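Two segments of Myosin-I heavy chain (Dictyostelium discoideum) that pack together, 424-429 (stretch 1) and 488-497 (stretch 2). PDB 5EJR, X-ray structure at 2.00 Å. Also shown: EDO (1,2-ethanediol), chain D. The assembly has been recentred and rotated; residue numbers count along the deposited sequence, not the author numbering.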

ATOM      1  N   LEU A 424      -1.496  16.899  -5.230  1.00 20.96           N
ATOM      2  CA  LEU A 424      -2.487  16.767  -6.314  1.00 21.70           C
ATOM      3  C   LEU A 424      -3.163  15.415  -6.378  1.00 22.85           C
ATOM      4  O   LEU A 424      -2.527  14.392  -6.175  1.00 22.08           O
ATOM      5  CB  LEU A 424      -1.864  17.113  -7.693  1.00 22.94           C
ATOM      6  CG  LEU A 424      -1.064  18.414  -7.804  1.00 27.30           C
ATOM      7  CD1 LEU A 424      -0.302  18.474  -9.134  1.00 28.40           C
ATOM      8  CD2 LEU A 424      -1.937  19.607  -7.680  1.00 29.01           C
ATOM      9  N   PHE A 425      -4.471  15.415  -6.620  1.00 18.09           N
ATOM     10  CA  PHE A 425      -5.244  14.179  -6.745  1.00 18.34           C
ATOM     11  C   PHE A 425      -6.059  14.271  -8.034  1.00 24.42           C
ATOM     12  O   PHE A 425      -6.685  15.297  -8.277  1.00 24.65           O
ATOM     13  CB  PHE A 425      -6.223  14.019  -5.544  1.00 19.55           C
ATOM     14  CG  PHE A 425      -5.562  13.884  -4.192  1.00 17.93           C
ATOM     15  CD1 PHE A 425      -5.102  12.650  -3.743  1.00 19.14           C
ATOM     16  CD2 PHE A 425      -5.358  15.000  -3.386  1.00 16.91           C
ATOM     17  CE1 PHE A 425      -4.466  12.530  -2.506  1.00 19.13           C
ATOM     18  CE2 PHE A 425      -4.738  14.878  -2.141  1.00 18.24           C
ATOM     19  CZ  PHE A 425      -4.282  13.648  -1.713  1.00 16.08           C
ATOM     20  N   ASN A 426      -6.076  13.220  -8.853  1.00 25.87           N
ATOM     21  CA  ASN A 426      -6.914  13.220 -10.071  1.00 27.28           C
ATOM     22  C   ASN A 426      -8.378  13.095  -9.700  1.00 31.77           C
ATOM     23  O   ASN A 426      -8.743  12.178  -8.972  1.00 31.10           O
ATOM     24  CB  ASN A 426      -6.525  12.081 -11.032  1.00 30.80           C
ATOM     25  CG  ASN A 426      -5.098  12.130 -11.521  1.00 46.02           C
ATOM     26  OD1 ASN A 426      -4.393  11.125 -11.539  1.00 42.97           O
ATOM     27  ND2 ASN A 426      -4.633  13.299 -11.903  1.00 39.11           N
ATOM     28  N   ILE A 427      -9.206  14.048 -10.143  1.00 29.21           N
ATOM     29  CA  ILE A 427     -10.651  14.018  -9.873  1.00 30.03           C
ATOM     30  C   ILE A 427     -11.453  14.055 -11.164  1.00 37.32           C
ATOM     31  O   ILE A 427     -10.980  14.597 -12.169  1.00 34.74           O
ATOM     32  CB  ILE A 427     -11.154  15.094  -8.863  1.00 32.94           C
ATOM     33  CG1 ILE A 427     -10.863  16.532  -9.354  1.00 33.94           C
ATOM     34  CG2 ILE A 427     -10.636  14.847  -7.447  1.00 31.46           C
ATOM     35  CD1 ILE A 427     -12.058  17.280  -9.636  1.00 37.75           C
ATOM     36  N   GLN A 428     -12.689  13.529 -11.105  1.00 36.86           N
ATOM     37  CA  GLN A 428     -13.647  13.534 -12.213  1.00 38.32           C
ATOM     38  C   GLN A 428     -14.775  14.499 -11.859  1.00 44.99           C
ATOM     39  O   GLN A 428     -15.288  14.475 -10.739  1.00 45.83           O
ATOM     40  CB  GLN A 428     -14.183  12.120 -12.496  1.00 40.07           C
ATOM     41  CG  GLN A 428     -13.117  11.133 -12.964  1.00 61.47           C
ATOM     42  CD  GLN A 428     -12.972  11.072 -14.466  1.00 91.53           C
ATOM     43  OE1 GLN A 428     -13.951  11.111 -15.227  1.00 89.73           O
ATOM     44  NE2 GLN A 428     -11.743  10.896 -14.927  1.00 86.58           N
ATOM     45  N   GLN A 429     -15.121  15.369 -12.805  1.00 42.74           N
ATOM     46  CA  GLN A 429     -16.124  16.421 -12.674  1.00 43.77           C
ATOM     47  C   GLN A 429     -17.100  16.420 -13.854  1.00 51.43           C
ATOM     48  O   GLN A 429     -16.729  16.029 -14.960  1.00 51.20           O
ATOM     49  CB  GLN A 429     -15.408  17.776 -12.682  1.00 44.60           C
ATOM     50  CG  GLN A 429     -15.208  18.409 -11.321  1.00 51.91           C
ATOM     51  CD  GLN A 429     -14.803  19.854 -11.480  1.00 59.45           C
ATOM     52  OE1 GLN A 429     -14.045  20.227 -12.396  1.00 46.66           O
ATOM     53  NE2 GLN A 429     -15.355  20.712 -10.626  1.00 54.69           N
ATOM     54  N   THR A 488     -18.675  18.696  -4.035  1.00 29.94           N
ATOM     55  CA  THR A 488     -18.340  17.280  -4.171  1.00 29.50           C
ATOM     56  C   THR A 488     -17.430  16.988  -5.370  1.00 33.08           C
ATOM     57  O   THR A 488     -17.628  17.549  -6.447  1.00 33.13           O
ATOM     58  CB  THR A 488     -19.660  16.481  -4.211  1.00 33.23           C
ATOM     59  OG1 THR A 488     -20.393  16.795  -3.027  1.00 37.20           O
ATOM     60  CG2 THR A 488     -19.455  14.976  -4.295  1.00 30.56           C
ATOM     61  N   PHE A 489     -16.463  16.069  -5.180  1.00 28.33           N
ATOM     62  CA  PHE A 489     -15.490  15.694  -6.211  1.00 28.36           C
ATOM     63  C   PHE A 489     -15.389  14.185  -6.299  1.00 29.32           C
ATOM     64  O   PHE A 489     -15.310  13.508  -5.271  1.00 27.57           O
ATOM     65  CB  PHE A 489     -14.110  16.302  -5.891  1.00 29.68           C
ATOM     66  CG  PHE A 489     -14.137  17.688  -5.288  1.00 32.05           C
ATOM     67  CD1 PHE A 489     -14.154  18.815  -6.098  1.00 37.00           C
ATOM     68  CD2 PHE A 489     -14.149  17.866  -3.909  1.00 34.97           C
ATOM     69  CE1 PHE A 489     -14.164  20.099  -5.534  1.00 38.64           C
ATOM     70  CE2 PHE A 489     -14.169  19.148  -3.347  1.00 38.07           C
ATOM     71  CZ  PHE A 489     -14.161  20.254  -4.163  1.00 37.28           C
ATOM     72  N   THR A 490     -15.406  13.652  -7.518  1.00 23.94           N
ATOM     73  CA  THR A 490     -15.358  12.206  -7.747  1.00 24.13           C
ATOM     74  C   THR A 490     -13.939  11.729  -7.701  1.00 28.09           C
ATOM     75  O   THR A 490     -13.112  12.190  -8.488  1.00 28.76           O
ATOM     76  CB  THR A 490     -16.130  11.841  -9.039  1.00 33.06           C
ATOM     77  OG1 THR A 490     -17.493  12.251  -8.873  1.00 38.47           O
ATOM     78  CG2 THR A 490     -16.047  10.359  -9.397  1.00 28.84           C
ATOM     79  N   THR A 491     -13.658  10.796  -6.762  1.00 23.96           N
ATOM     80  CA  THR A 491     -12.341  10.216  -6.488  1.00 23.47           C
ATOM     81  C   THR A 491     -12.479   9.069  -5.505  1.00 28.32           C
ATOM     82  O   THR A 491     -13.244   9.187  -4.538  1.00 28.25           O
ATOM     83  CB  THR A 491     -11.350  11.285  -5.889  1.00 29.73           C
ATOM     84  OG1 THR A 491     -10.212  10.623  -5.345  1.00 23.94           O
ATOM     85  CG2 THR A 491     -11.969  12.160  -4.784  1.00 29.92           C
ATOM     86  N   ASP A 492     -11.650   8.022  -5.667  1.00 23.81           N
ATOM     87  CA  ASP A 492     -11.636   6.902  -4.719  1.00 23.69           C
ATOM     88  C   ASP A 492     -10.507   7.061  -3.686  1.00 23.50           C
ATOM     89  O   ASP A 492     -10.264   6.143  -2.905  1.00 23.67           O
ATOM     90  CB  ASP A 492     -11.467   5.567  -5.470  1.00 26.72           C
ATOM     91  CG  ASP A 492     -10.158   5.435  -6.251  1.00 42.74           C
ATOM     92  OD1 ASP A 492      -9.451   6.463  -6.421  1.00 42.97           O
ATOM     93  OD2 ASP A 492      -9.846   4.307  -6.703  1.00 51.72           O
ATOM     94  N   GLU A 493      -9.800   8.209  -3.688  1.00 18.16           N
ATOM     95  CA  GLU A 493      -8.681   8.373  -2.769  1.00 18.24           C
ATOM     96  C   GLU A 493      -9.068   9.030  -1.434  1.00 21.43           C
ATOM     97  O   GLU A 493      -8.276   9.791  -0.865  1.00 16.38           O
ATOM     98  CB  GLU A 493      -7.525   9.119  -3.449  1.00 18.87           C
ATOM     99  CG  GLU A 493      -6.839   8.317  -4.543  1.00 24.02           C
ATOM    100  CD  GLU A 493      -5.752   9.129  -5.231  1.00 38.64           C
ATOM    101  OE1 GLU A 493      -5.998   9.583  -6.368  1.00 30.77           O
ATOM    102  OE2 GLU A 493      -4.688   9.374  -4.616  1.00 25.18           O
ATOM    103  N   HIS A 494     -10.228   8.651  -0.872  1.00 18.60           N
ATOM    104  CA  HIS A 494     -10.649   9.209   0.421  1.00 18.88           C
ATOM    105  C   HIS A 494      -9.577   9.118   1.494  1.00 19.88           C
ATOM    106  O   HIS A 494      -9.394  10.058   2.244  1.00 17.89           O
ATOM    107  CB  HIS A 494     -11.955   8.558   0.948  1.00 18.66           C
ATOM    108  CG  HIS A 494     -11.903   7.067   1.005  1.00 22.44           C
ATOM    109  ND1 HIS A 494     -11.502   6.406   2.149  1.00 25.20           N
ATOM    110  CD2 HIS A 494     -12.223   6.158   0.055  1.00 24.74           C
ATOM    111  CE1 HIS A 494     -11.612   5.113   1.864  1.00 25.55           C
ATOM    112  NE2 HIS A 494     -12.023   4.921   0.603  1.00 25.20           N
ATOM    113  N   SER A 495      -8.880   8.000   1.572  1.00 16.95           N
ATOM    114  CA  SER A 495      -7.902   7.813   2.640  1.00 17.05           C
ATOM    115  C   SER A 495      -6.689   8.802   2.582  1.00 20.21           C
ATOM    116  O   SER A 495      -6.346   9.445   3.586  1.00 20.07           O
ATOM    117  CB  SER A 495      -7.447   6.359   2.695  1.00 20.12           C
ATOM    118  OG  SER A 495      -6.698   6.196   3.891  1.00 27.82           O
ATOM    119  N   SER A 496      -6.071   8.927   1.418  1.00 16.87           N
ATOM    120  CA  SER A 496      -4.964   9.878   1.210  1.00 15.17           C
ATOM    121  C   SER A 496      -5.479  11.313   1.317  1.00 15.07           C
ATOM    122  O   SER A 496      -4.811  12.166   1.901  1.00 14.64           O
ATOM    123  CB  SER A 496      -4.364   9.677  -0.176  1.00 16.72           C
ATOM    124  OG  SER A 496      -3.678   8.445  -0.224  1.00 33.57           O
ATOM    125  N   ILE A 497      -6.651  11.591   0.753  1.00 14.39           N
ATOM    126  CA  ILE A 497      -7.213  12.956   0.806  1.00 15.02           C
ATOM    127  C   ILE A 497      -7.478  13.377   2.235  1.00 18.81           C
ATOM    128  O   ILE A 497      -7.144  14.499   2.594  1.00 16.87           O
ATOM    129  CB  ILE A 497      -8.474  13.130  -0.082  1.00 17.66           C
ATOM    130  CG1 ILE A 497      -8.104  12.969  -1.556  1.00 19.20           C
ATOM    131  CG2 ILE A 497      -9.112  14.521   0.164  1.00 16.48           C
ATOM    132  CD1 ILE A 497      -9.278  12.761  -2.464  1.00 16.11           C
TER
HETATM  133  C1  EDO D2403     -11.322   8.719   4.763  1.00 40.09           C
HETATM  134  O1  EDO D2403     -10.882   7.371   4.708  1.00 38.01           O
HETATM  135  C2  EDO D2403     -11.921   9.023   6.151  1.00 45.65           C
HETATM  136  O2  EDO D2403     -10.950   8.809   7.165  1.00 49.47           O
HETATM  137  O   HOH W   1      -4.505  11.103  -8.091  1.00 32.31           O
HETATM  138  O   HOH W   2      -8.383  10.238  -7.235  1.00 36.67           O

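What does F425, the residue with the most surface covered by the other stretch, do with its ring? Its CA-to-CB bond points toward stretch 2, and with chi1 in the m well the buried ring lies against the start of the helix. I497 CG1 sits over one face, 3.6 Å from the centroid of the F425 ring and almost on the ring normal, a CH-pi contact that suits a flat aromatic surface and an aliphatic branch. At the ring edge, E493 OE2 comes within 3.4 Å of F425 CD1, where the weakly positive ring hydrogens can meet a carboxylate oxygen. S496 CB adds a further contact, 3.7 Å from F425 CE1, oblique to the ring.

How does T490 join the strands? It forms a single antiparallel bridge with Q428. Q428 N donates to T490 O at 3.0 Å and nearly straight, whereas the return bond from T490 N to Q428 O is weak at 3.3 Å. The same T490 O also receives a CA-H...O contact from I427 CA at 3.4 Å. These links use main-chain atoms alone, so the exposed polar side chains of Q428 and T490 take no part in them. Q428 CB and T490 CB lie 4.0 Å apart.

What does I427 add beside the bridge? It brings a buried aliphatic surface, its CG2 lying 4.1 Å from F489 CB. At the neighbouring strand residue N426, two waters complete the polar links: one accepts from N426 N and donates to E493 OE1, while the other donates to N426 O and E493 OE1 and accepts from T491 OG1. T491 OG1 also accepts from E493 N at 3.0 Å, tying together the turn before the helix. E493, at the N-cap position, thus reaches N426 through water with OE1 while OE2 meets the ring of F425.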